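Local coordinates for protein type III restriction-modification enzyme EcoP15I Mod subunit (Escherichia coli, PDB 4ZCF) that methylates an adenine of the asymmetric site 5'-CAGCAG-3' using S-adenosyl-L-methionine, and pairs with the Res subunit to restrict DNA, at residues S93-K99 and Q505-Q511; H171-L175 and N202-L207. All blocks are in the same frame, centred on the assembly; numbering follows the deposited sequence.

Both contacts belong to the methyltransferase fold, one within its mixed sheet and one between helices beside it. Interaction 1 pairs strand 96-99 with strand 508-514 near one border of that sheet; interaction 2 packs two helices that come before and after strand 193-199 in the chain. Their centres are 31 Å apart and their nearest atoms about 20 Å, so they do not touch. Along the chain, interaction 2 is nested within the loop that interaction 1 closes. Interaction 2 lies beside the predicted S-adenosyl methionine site, residues 123-126, with its nearest atom about 16 Å from the bound DNA; interaction 1 stays about 30 Å away from the DNA.

Interaction 1. Residues S93-K99 and Q505-Q511; sequences SQHLLIK and QGFKVYQ
Ser93 and Gly506 start the contact, just ahead of two parallel strands. Ser93 turns its hydroxyl away from its own N (chi1 -159°), and OG donates to Gly506 O at 2.6 Å, arriving from above the carbonyl plane. The His95 ring brings an edge to the same oxygen, while its ND1 is bonded to the backbone N of Phe464. With an alanine at Ser93, Gly506 O would probably lose its hydroxyl donor, and the loop before strand 508-514 would be less firmly tied. From there a regular parallel ladder runs on, Lys508 N to His95 O, Leu97 N to Lys508 O, Tyr510 N to Leu97 O and Lys99 N to Tyr510 O, all 2.7 to 3.0 Å. Packing is tight where Leu97 and Phe507 lie side by side, with Leu97 CD2 3.7 Å from Phe507 CE2, and helix 487-500 covers them both. On the other face Tyr510 packs its CE2 on Leu96 CD2 and its CB on Ile98 CG1. Packing is looser at the far end, where the partly exposed Lys99 and Gln511 run alongside each other and meet mainly through their CB atoms, 3.9 Å apart. Strand 96-99 also bonds to strand 461-468, so it is an inner strand. The chemistry therefore divides in two: backbone bonds set the register and join the late strand to the sheet, while apolar side chains pack on both faces.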
loop_
_atom_site.group_PDB
_atom_site.type_symbol
_atom_site.label_atom_id
_atom_site.label_comp_id
_atom_site.label_asym_id
_atom_site.label_seq_id
_atom_site.Cartn_x
_atom_site.Cartn_y
_atom_site.Cartn_z
ATOM N N SER A 93 -20.727 -13.699 21.193
ATOM C CA SER A 93 -20.038 -13.856 19.930
ATOM C C SER A 93 -19.116 -12.719 19.559
ATOM O O SER A 93 -19.443 -11.533 19.745
ATOM C CB SER A 93 -20.993 -14.201 18.800
ATOM O OG SER A 93 -20.246 -14.794 17.752
ATOM N N GLN A 94 -17.936 -13.117 19.039
ATOM C CA GLN A 94 -16.894 -12.211 18.590
ATOM C C GLN A 94 -17.092 -11.767 17.150
ATOM O O GLN A 94 -16.391 -10.869 16.705
ATOM C CB GLN A 94 -15.504 -12.823 18.815
ATOM C CG GLN A 94 -14.983 -12.552 20.232
ATOM C CD GLN A 94 -13.479 -12.371 20.316
ATOM O OE1 GLN A 94 -12.984 -11.280 20.635
ATOM N NE2 GLN A 94 -12.720 -13.443 20.070
ATOM N N HIS A 95 -18.099 -12.334 16.459
ATOM C CA HIS A 95 -18.408 -12.091 15.057
ATOM C C HIS A 95 -19.532 -11.086 14.834
ATOM O O HIS A 95 -20.549 -11.134 15.527
ATOM C CB HIS A 95 -18.709 -13.418 14.349
ATOM C CG HIS A 95 -17.646 -14.453 14.535
ATOM N ND1 HIS A 95 -16.434 -14.367 13.884
ATOM C CD2 HIS A 95 -17.622 -15.532 15.350
ATOM C CE1 HIS A 95 -15.736 -15.419 14.279
ATOM N NE2 HIS A 95 -16.409 -16.141 15.161
ATOM N N LEU A 96 -19.370 -10.190 13.830
ATOM C CA LEU A 96 -20.377 -9.161 13.533
ATOM C C LEU A 96 -20.865 -9.170 12.112
ATOM O O LEU A 96 -20.084 -9.299 11.199
ATOM C CB LEU A 96 -19.864 -7.722 13.865
ATOM C CG LEU A 96 -19.122 -7.494 15.183
ATOM C CD1 LEU A 96 -18.349 -6.202 15.150
ATOM C CD2 LEU A 96 -20.059 -7.570 16.375
ATOM N N LEU A 97 -22.159 -8.945 11.932
ATOM C CA LEU A 97 -22.806 -8.725 10.644
ATOM C C LEU A 97 -23.590 -7.396 10.804
ATOM O O LEU A 97 -24.365 -7.241 11.760
ATOM C CB LEU A 97 -23.685 -9.914 10.182
ATOM C CG LEU A 97 -24.695 -9.622 9.065
ATOM C CD1 LEU A 97 -24.015 -9.378 7.708
ATOM C CD2 LEU A 97 -25.735 -10.711 8.976
ATOM N N ILE A 98 -23.296 -6.410 9.930
ATOM C CA ILE A 98 -23.898 -5.073 9.965
ATOM C C ILE A 98 -24.709 -4.773 8.725
ATOM O O ILE A 98 -24.246 -5.008 7.602
ATOM C CB ILE A 98 -22.902 -3.946 10.315
ATOM C CG1 ILE A 98 -21.986 -4.364 11.458
ATOM C CG2 ILE A 98 -23.649 -2.667 10.688
ATOM C CD1 ILE A 98 -20.603 -3.958 11.262
ATOM N N LYS A 99 -25.935 -4.262 8.943
ATOM C CA LYS A 99 -26.869 -3.897 7.886
ATOM C C LYS A 99 -26.813 -2.391 7.660
ATOM O O LYS A 99 -26.907 -1.614 8.600
ATOM C CB LYS A 99 -28.303 -4.332 8.255
ATOM C CG LYS A 99 -29.298 -4.231 7.097
ATOM C CD LYS A 99 -30.693 -3.880 7.591
ATOM C CE LYS A 99 -31.499 -5.045 8.105
ATOM N NZ LYS A 99 -32.948 -4.717 8.163
ATOM N N GLN A 505 -21.018 -21.449 16.267
ATOM C CA GLN A 505 -20.120 -20.340 16.613
ATOM C C GLN A 505 -20.815 -19.012 16.857
ATOM O O GLN A 505 -20.320 -18.213 17.651
ATOM C CB GLN A 505 -19.013 -20.165 15.579
ATOM C CG GLN A 505 -17.877 -21.142 15.786
ATOM C CD GLN A 505 -16.720 -20.899 14.864
ATOM O OE1 GLN A 505 -16.303 -21.802 14.132
ATOM N NE2 GLN A 505 -16.128 -19.704 14.943
ATOM N N GLY A 506 -21.922 -18.780 16.150
ATOM C CA GLY A 506 -22.726 -17.566 16.238
ATOM C C GLY A 506 -22.055 -16.279 15.793
ATOM O O GLY A 506 -20.833 -16.211 15.616
ATOM N N PHE A 507 -22.872 -15.223 15.668
ATOM C CA PHE A 507 -22.485 -13.872 15.279
ATOM C C PHE A 507 -23.561 -12.894 15.762
ATOM O O PHE A 507 -24.735 -13.267 15.847
ATOM C CB PHE A 507 -22.319 -13.768 13.732
ATOM C CG PHE A 507 -23.575 -14.029 12.927
ATOM C CD1 PHE A 507 -24.044 -15.321 12.738
ATOM C CD2 PHE A 507 -24.296 -12.975 12.367
ATOM C CE1 PHE A 507 -25.219 -15.553 12.033
ATOM C CE2 PHE A 507 -25.463 -13.212 11.644
ATOM C CZ PHE A 507 -25.916 -14.498 11.479
ATOM N N LYS A 508 -23.164 -11.627 16.028
ATOM C CA LYS A 508 -24.084 -10.573 16.432
ATOM C C LYS A 508 -24.485 -9.730 15.228
ATOM O O LYS A 508 -23.684 -9.534 14.313
ATOM C CB LYS A 508 -23.486 -9.721 17.556
ATOM C CG LYS A 508 -23.694 -10.335 18.944
ATOM C CD LYS A 508 -22.799 -9.757 20.039
ATOM C CE LYS A 508 -22.969 -8.282 20.345
ATOM N NZ LYS A 508 -21.975 -7.818 21.360
ATOM N N VAL A 509 -25.756 -9.289 15.202
ATOM C CA VAL A 509 -26.326 -8.439 14.144
ATOM C C VAL A 509 -26.464 -7.002 14.689
ATOM O O VAL A 509 -26.805 -6.806 15.854
ATOM C CB VAL A 509 -27.651 -8.993 13.520
ATOM C CG1 VAL A 509 -28.227 -8.054 12.460
ATOM C CG2 VAL A 509 -27.436 -10.372 12.917
ATOM N N TYR A 510 -26.123 -6.027 13.841
ATOM C CA TYR A 510 -26.197 -4.592 14.055
ATOM C C TYR A 510 -26.738 -3.996 12.788
ATOM O O TYR A 510 -26.578 -4.595 11.724
ATOM C CB TYR A 510 -24.815 -4.011 14.368
ATOM C CG TYR A 510 -24.419 -4.238 15.800
ATOM C CD1 TYR A 510 -24.790 -3.345 16.794
ATOM C CD2 TYR A 510 -23.748 -5.394 16.182
ATOM C CE1 TYR A 510 -24.456 -3.568 18.128
ATOM C CE2 TYR A 510 -23.428 -5.640 17.519
ATOM C CZ TYR A 510 -23.806 -4.737 18.489
ATOM O OH TYR A 510 -23.454 -4.960 19.796
ATOM N N GLN A 511 -27.433 -2.867 12.901
ATOM C CA GLN A 511 -28.048 -2.178 11.765
ATOM C C GLN A 511 -28.039 -0.660 11.911
ATOM O O GLN A 511 -28.058 -0.140 13.028
ATOM C CB GLN A 511 -29.485 -2.678 11.537
ATOM C CG GLN A 511 -30.394 -2.579 12.767
ATOM C CD GLN A 511 -31.608 -3.427 12.571
ATOM O OE1 GLN A 511 -32.520 -3.089 11.806
ATOM N NE2 GLN A 511 -31.612 -4.588 13.205
#

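Interaction 2. Residues H171-L175 and N202-L207; sequences HSAWL and NEFSQL
In this Rossmann-like methyltransferase fold, the start of helix 171-188 packs on the start of helix 204-215 beside residues 123-126, the predicted S-adenosyl methionine site, with His171 and Trp174 closing around Glu203. Glu203, at the N-cap position of its helix, bends at chi2 (-65°), which carries its carboxylate back to His171. The ND1-H of His171 meets OE1 of Glu203 at 2.8 Å in a nearly straight bond (172°), in the plane of the imidazole and on the syn side of the carboxylate, but tilted out of the carboxylate's own plane. Asn202 O sits at the edge of the same imidazole, 3.4 Å from His171 CE1. Gln206 lays its amide flat over one face of the ring, the planes 6° apart and NE2 3.6 Å from His171 CE1. The methylenes of Glu203 cover a face of the indole: CG lies 3.7 Å from Trp174 CD2, and CB makes a CH-pi contact 3.8 Å from the centroid of the six-membered ring of Trp174. At the ring's edge Trp174 CH2 touches Leu207 CB at 3.9 Å, while Leu175 CD2 lies 3.5 Å from Gln206 O. Trp174 NE1 is bonded to Pro125 O and Glu203 OE2 to Asn127 ND2, so the cluster is tied to the predicted cofactor-binding residues and to Asn127 just after them; the side chain of Asn202 is about 4 Å from a manganese ion. His171 NE2 pairs with Glu217 of the second subunit. Lying between two carboxylates, this buried imidazole is probably inclined to carry a positive charge, and it joins the helix pair to the dimer interface.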
loop_
_atom_site.group_PDB
_atom_site.type_symbol
_atom_site.label_atom_id
_atom_site.label_comp_id
_atom_site.label_asym_id
_atom_site.label_seq_id
_atom_site.Cartn_x
_atom_site.Cartn_y
_atom_site.Cartn_z
ATOM N N HIS A 171 -15.960 4.390 -15.986
ATOM C CA HIS A 171 -14.810 4.239 -15.099
ATOM C C HIS A 171 -14.838 5.291 -14.015
ATOM O O HIS A 171 -14.577 4.977 -12.855
ATOM C CB HIS A 171 -13.496 4.346 -15.893
ATOM C CG HIS A 171 -13.233 3.209 -16.828
ATOM N ND1 HIS A 171 -12.967 1.941 -16.360
ATOM C CD2 HIS A 171 -13.096 3.215 -18.172
ATOM C CE1 HIS A 171 -12.742 1.203 -17.431
ATOM N NE2 HIS A 171 -12.807 1.930 -18.546
ATOM N N SER A 172 -15.168 6.537 -14.378
ATOM C CA SER A 172 -15.273 7.652 -13.428
ATOM C C SER A 172 -16.396 7.442 -12.410
ATOM O O SER A 172 -16.176 7.708 -11.233
ATOM C CB SER A 172 -15.395 8.993 -14.145
ATOM O OG SER A 172 -16.420 8.998 -15.118
ATOM N N ALA A 173 -17.577 6.922 -12.843
ATOM C CA ALA A 173 -18.700 6.613 -11.941
ATOM C C ALA A 173 -18.259 5.516 -10.965
ATOM O O ALA A 173 -18.418 5.670 -9.737
ATOM C CB ALA A 173 -19.913 6.163 -12.735
ATOM N N TRP A 174 -17.598 4.455 -11.513
ATOM C CA TRP A 174 -17.033 3.354 -10.717
ATOM C C TRP A 174 -15.989 3.840 -9.706
ATOM O O TRP A 174 -16.055 3.443 -8.550
ATOM C CB TRP A 174 -16.490 2.240 -11.611
ATOM C CG TRP A 174 -16.221 0.964 -10.863
ATOM C CD1 TRP A 174 -17.104 -0.055 -10.636
ATOM C CD2 TRP A 174 -14.978 0.569 -10.240
ATOM N NE1 TRP A 174 -16.487 -1.069 -9.930
ATOM C CE2 TRP A 174 -15.186 -0.705 -9.658
ATOM C CE3 TRP A 174 -13.705 1.165 -10.130
ATOM C CZ2 TRP A 174 -14.167 -1.394 -8.975
ATOM C CZ3 TRP A 174 -12.700 0.494 -9.437
ATOM C CH2 TRP A 174 -12.925 -0.776 -8.890
ATOM N N LEU A 175 -15.071 4.742 -10.113
ATOM C CA LEU A 175 -14.045 5.313 -9.219
ATOM C C LEU A 175 -14.644 6.222 -8.140
ATOM O O LEU A 175 -14.135 6.261 -7.018
ATOM C CB LEU A 175 -12.959 6.045 -10.012
ATOM C CG LEU A 175 -12.051 5.190 -10.938
ATOM C CD1 LEU A 175 -11.323 6.072 -11.930
ATOM C CD2 LEU A 175 -11.013 4.393 -10.158
ATOM N N ASN A 202 -12.044 -5.439 -16.459
ATOM C CA ASN A 202 -12.770 -4.188 -16.668
ATOM C C ASN A 202 -12.199 -2.988 -15.929
ATOM O O ASN A 202 -11.931 -1.971 -16.568
ATOM C CB ASN A 202 -14.267 -4.374 -16.451
ATOM C CG ASN A 202 -14.851 -5.339 -17.433
ATOM O OD1 ASN A 202 -14.897 -5.071 -18.631
ATOM N ND2 ASN A 202 -15.214 -6.526 -16.966
ATOM N N GLU A 203 -11.920 -3.143 -14.622
ATOM C CA GLU A 203 -11.408 -2.078 -13.746
ATOM C C GLU A 203 -10.055 -2.353 -13.086
ATOM O O GLU A 203 -9.650 -1.576 -12.217
ATOM C CB GLU A 203 -12.459 -1.718 -12.665
ATOM C CG GLU A 203 -13.808 -1.284 -13.213
ATOM C CD GLU A 203 -13.803 0.004 -14.014
ATOM O OE1 GLU A 203 -12.916 0.852 -13.768
ATOM O OE2 GLU A 203 -14.685 0.166 -14.890
ATOM N N PHE A 204 -9.353 -3.427 -13.489
ATOM C CA PHE A 204 -8.054 -3.795 -12.906
ATOM C C PHE A 204 -7.057 -2.630 -12.834
ATOM O O PHE A 204 -6.637 -2.284 -11.735
ATOM C CB PHE A 204 -7.454 -5.059 -13.572
ATOM C CG PHE A 204 -6.054 -5.464 -13.152
ATOM C CD1 PHE A 204 -5.689 -5.494 -11.808
ATOM C CD2 PHE A 204 -5.122 -5.877 -14.093
ATOM C CE1 PHE A 204 -4.408 -5.895 -11.420
ATOM C CE2 PHE A 204 -3.831 -6.268 -13.698
ATOM C CZ PHE A 204 -3.487 -6.272 -12.366
ATOM N N SER A 205 -6.724 -2.004 -13.983
ATOM C CA SER A 205 -5.773 -0.879 -14.083
ATOM C C SER A 205 -6.228 0.353 -13.320
ATOM O O SER A 205 -5.439 0.900 -12.549
ATOM C CB SER A 205 -5.495 -0.536 -15.542
ATOM O OG SER A 205 -5.536 -1.706 -16.342
ATOM N N GLN A 206 -7.516 0.741 -13.472
ATOM C CA GLN A 206 -8.153 1.890 -12.786
ATOM C C GLN A 206 -8.172 1.757 -11.276
ATOM O O GLN A 206 -7.943 2.750 -10.586
ATOM C CB GLN A 206 -9.572 2.127 -13.297
ATOM C CG GLN A 206 -9.618 2.723 -14.710
ATOM C CD GLN A 206 -9.391 1.743 -15.851
ATOM O OE1 GLN A 206 -9.291 0.505 -15.696
ATOM N NE2 GLN A 206 -9.332 2.297 -17.038
ATOM N N LEU A 207 -8.425 0.541 -10.747
ATOM C CA LEU A 207 -8.412 0.287 -9.301
ATOM C C LEU A 207 -6.997 0.303 -8.781
ATOM O O LEU A 207 -6.746 0.861 -7.718
ATOM C CB LEU A 207 -9.042 -1.074 -9.004
ATOM C CG LEU A 207 -8.903 -1.649 -7.588
ATOM C CD1 LEU A 207 -9.698 -0.808 -6.517
ATOM C CD2 LEU A 207 -9.273 -3.113 -7.598
#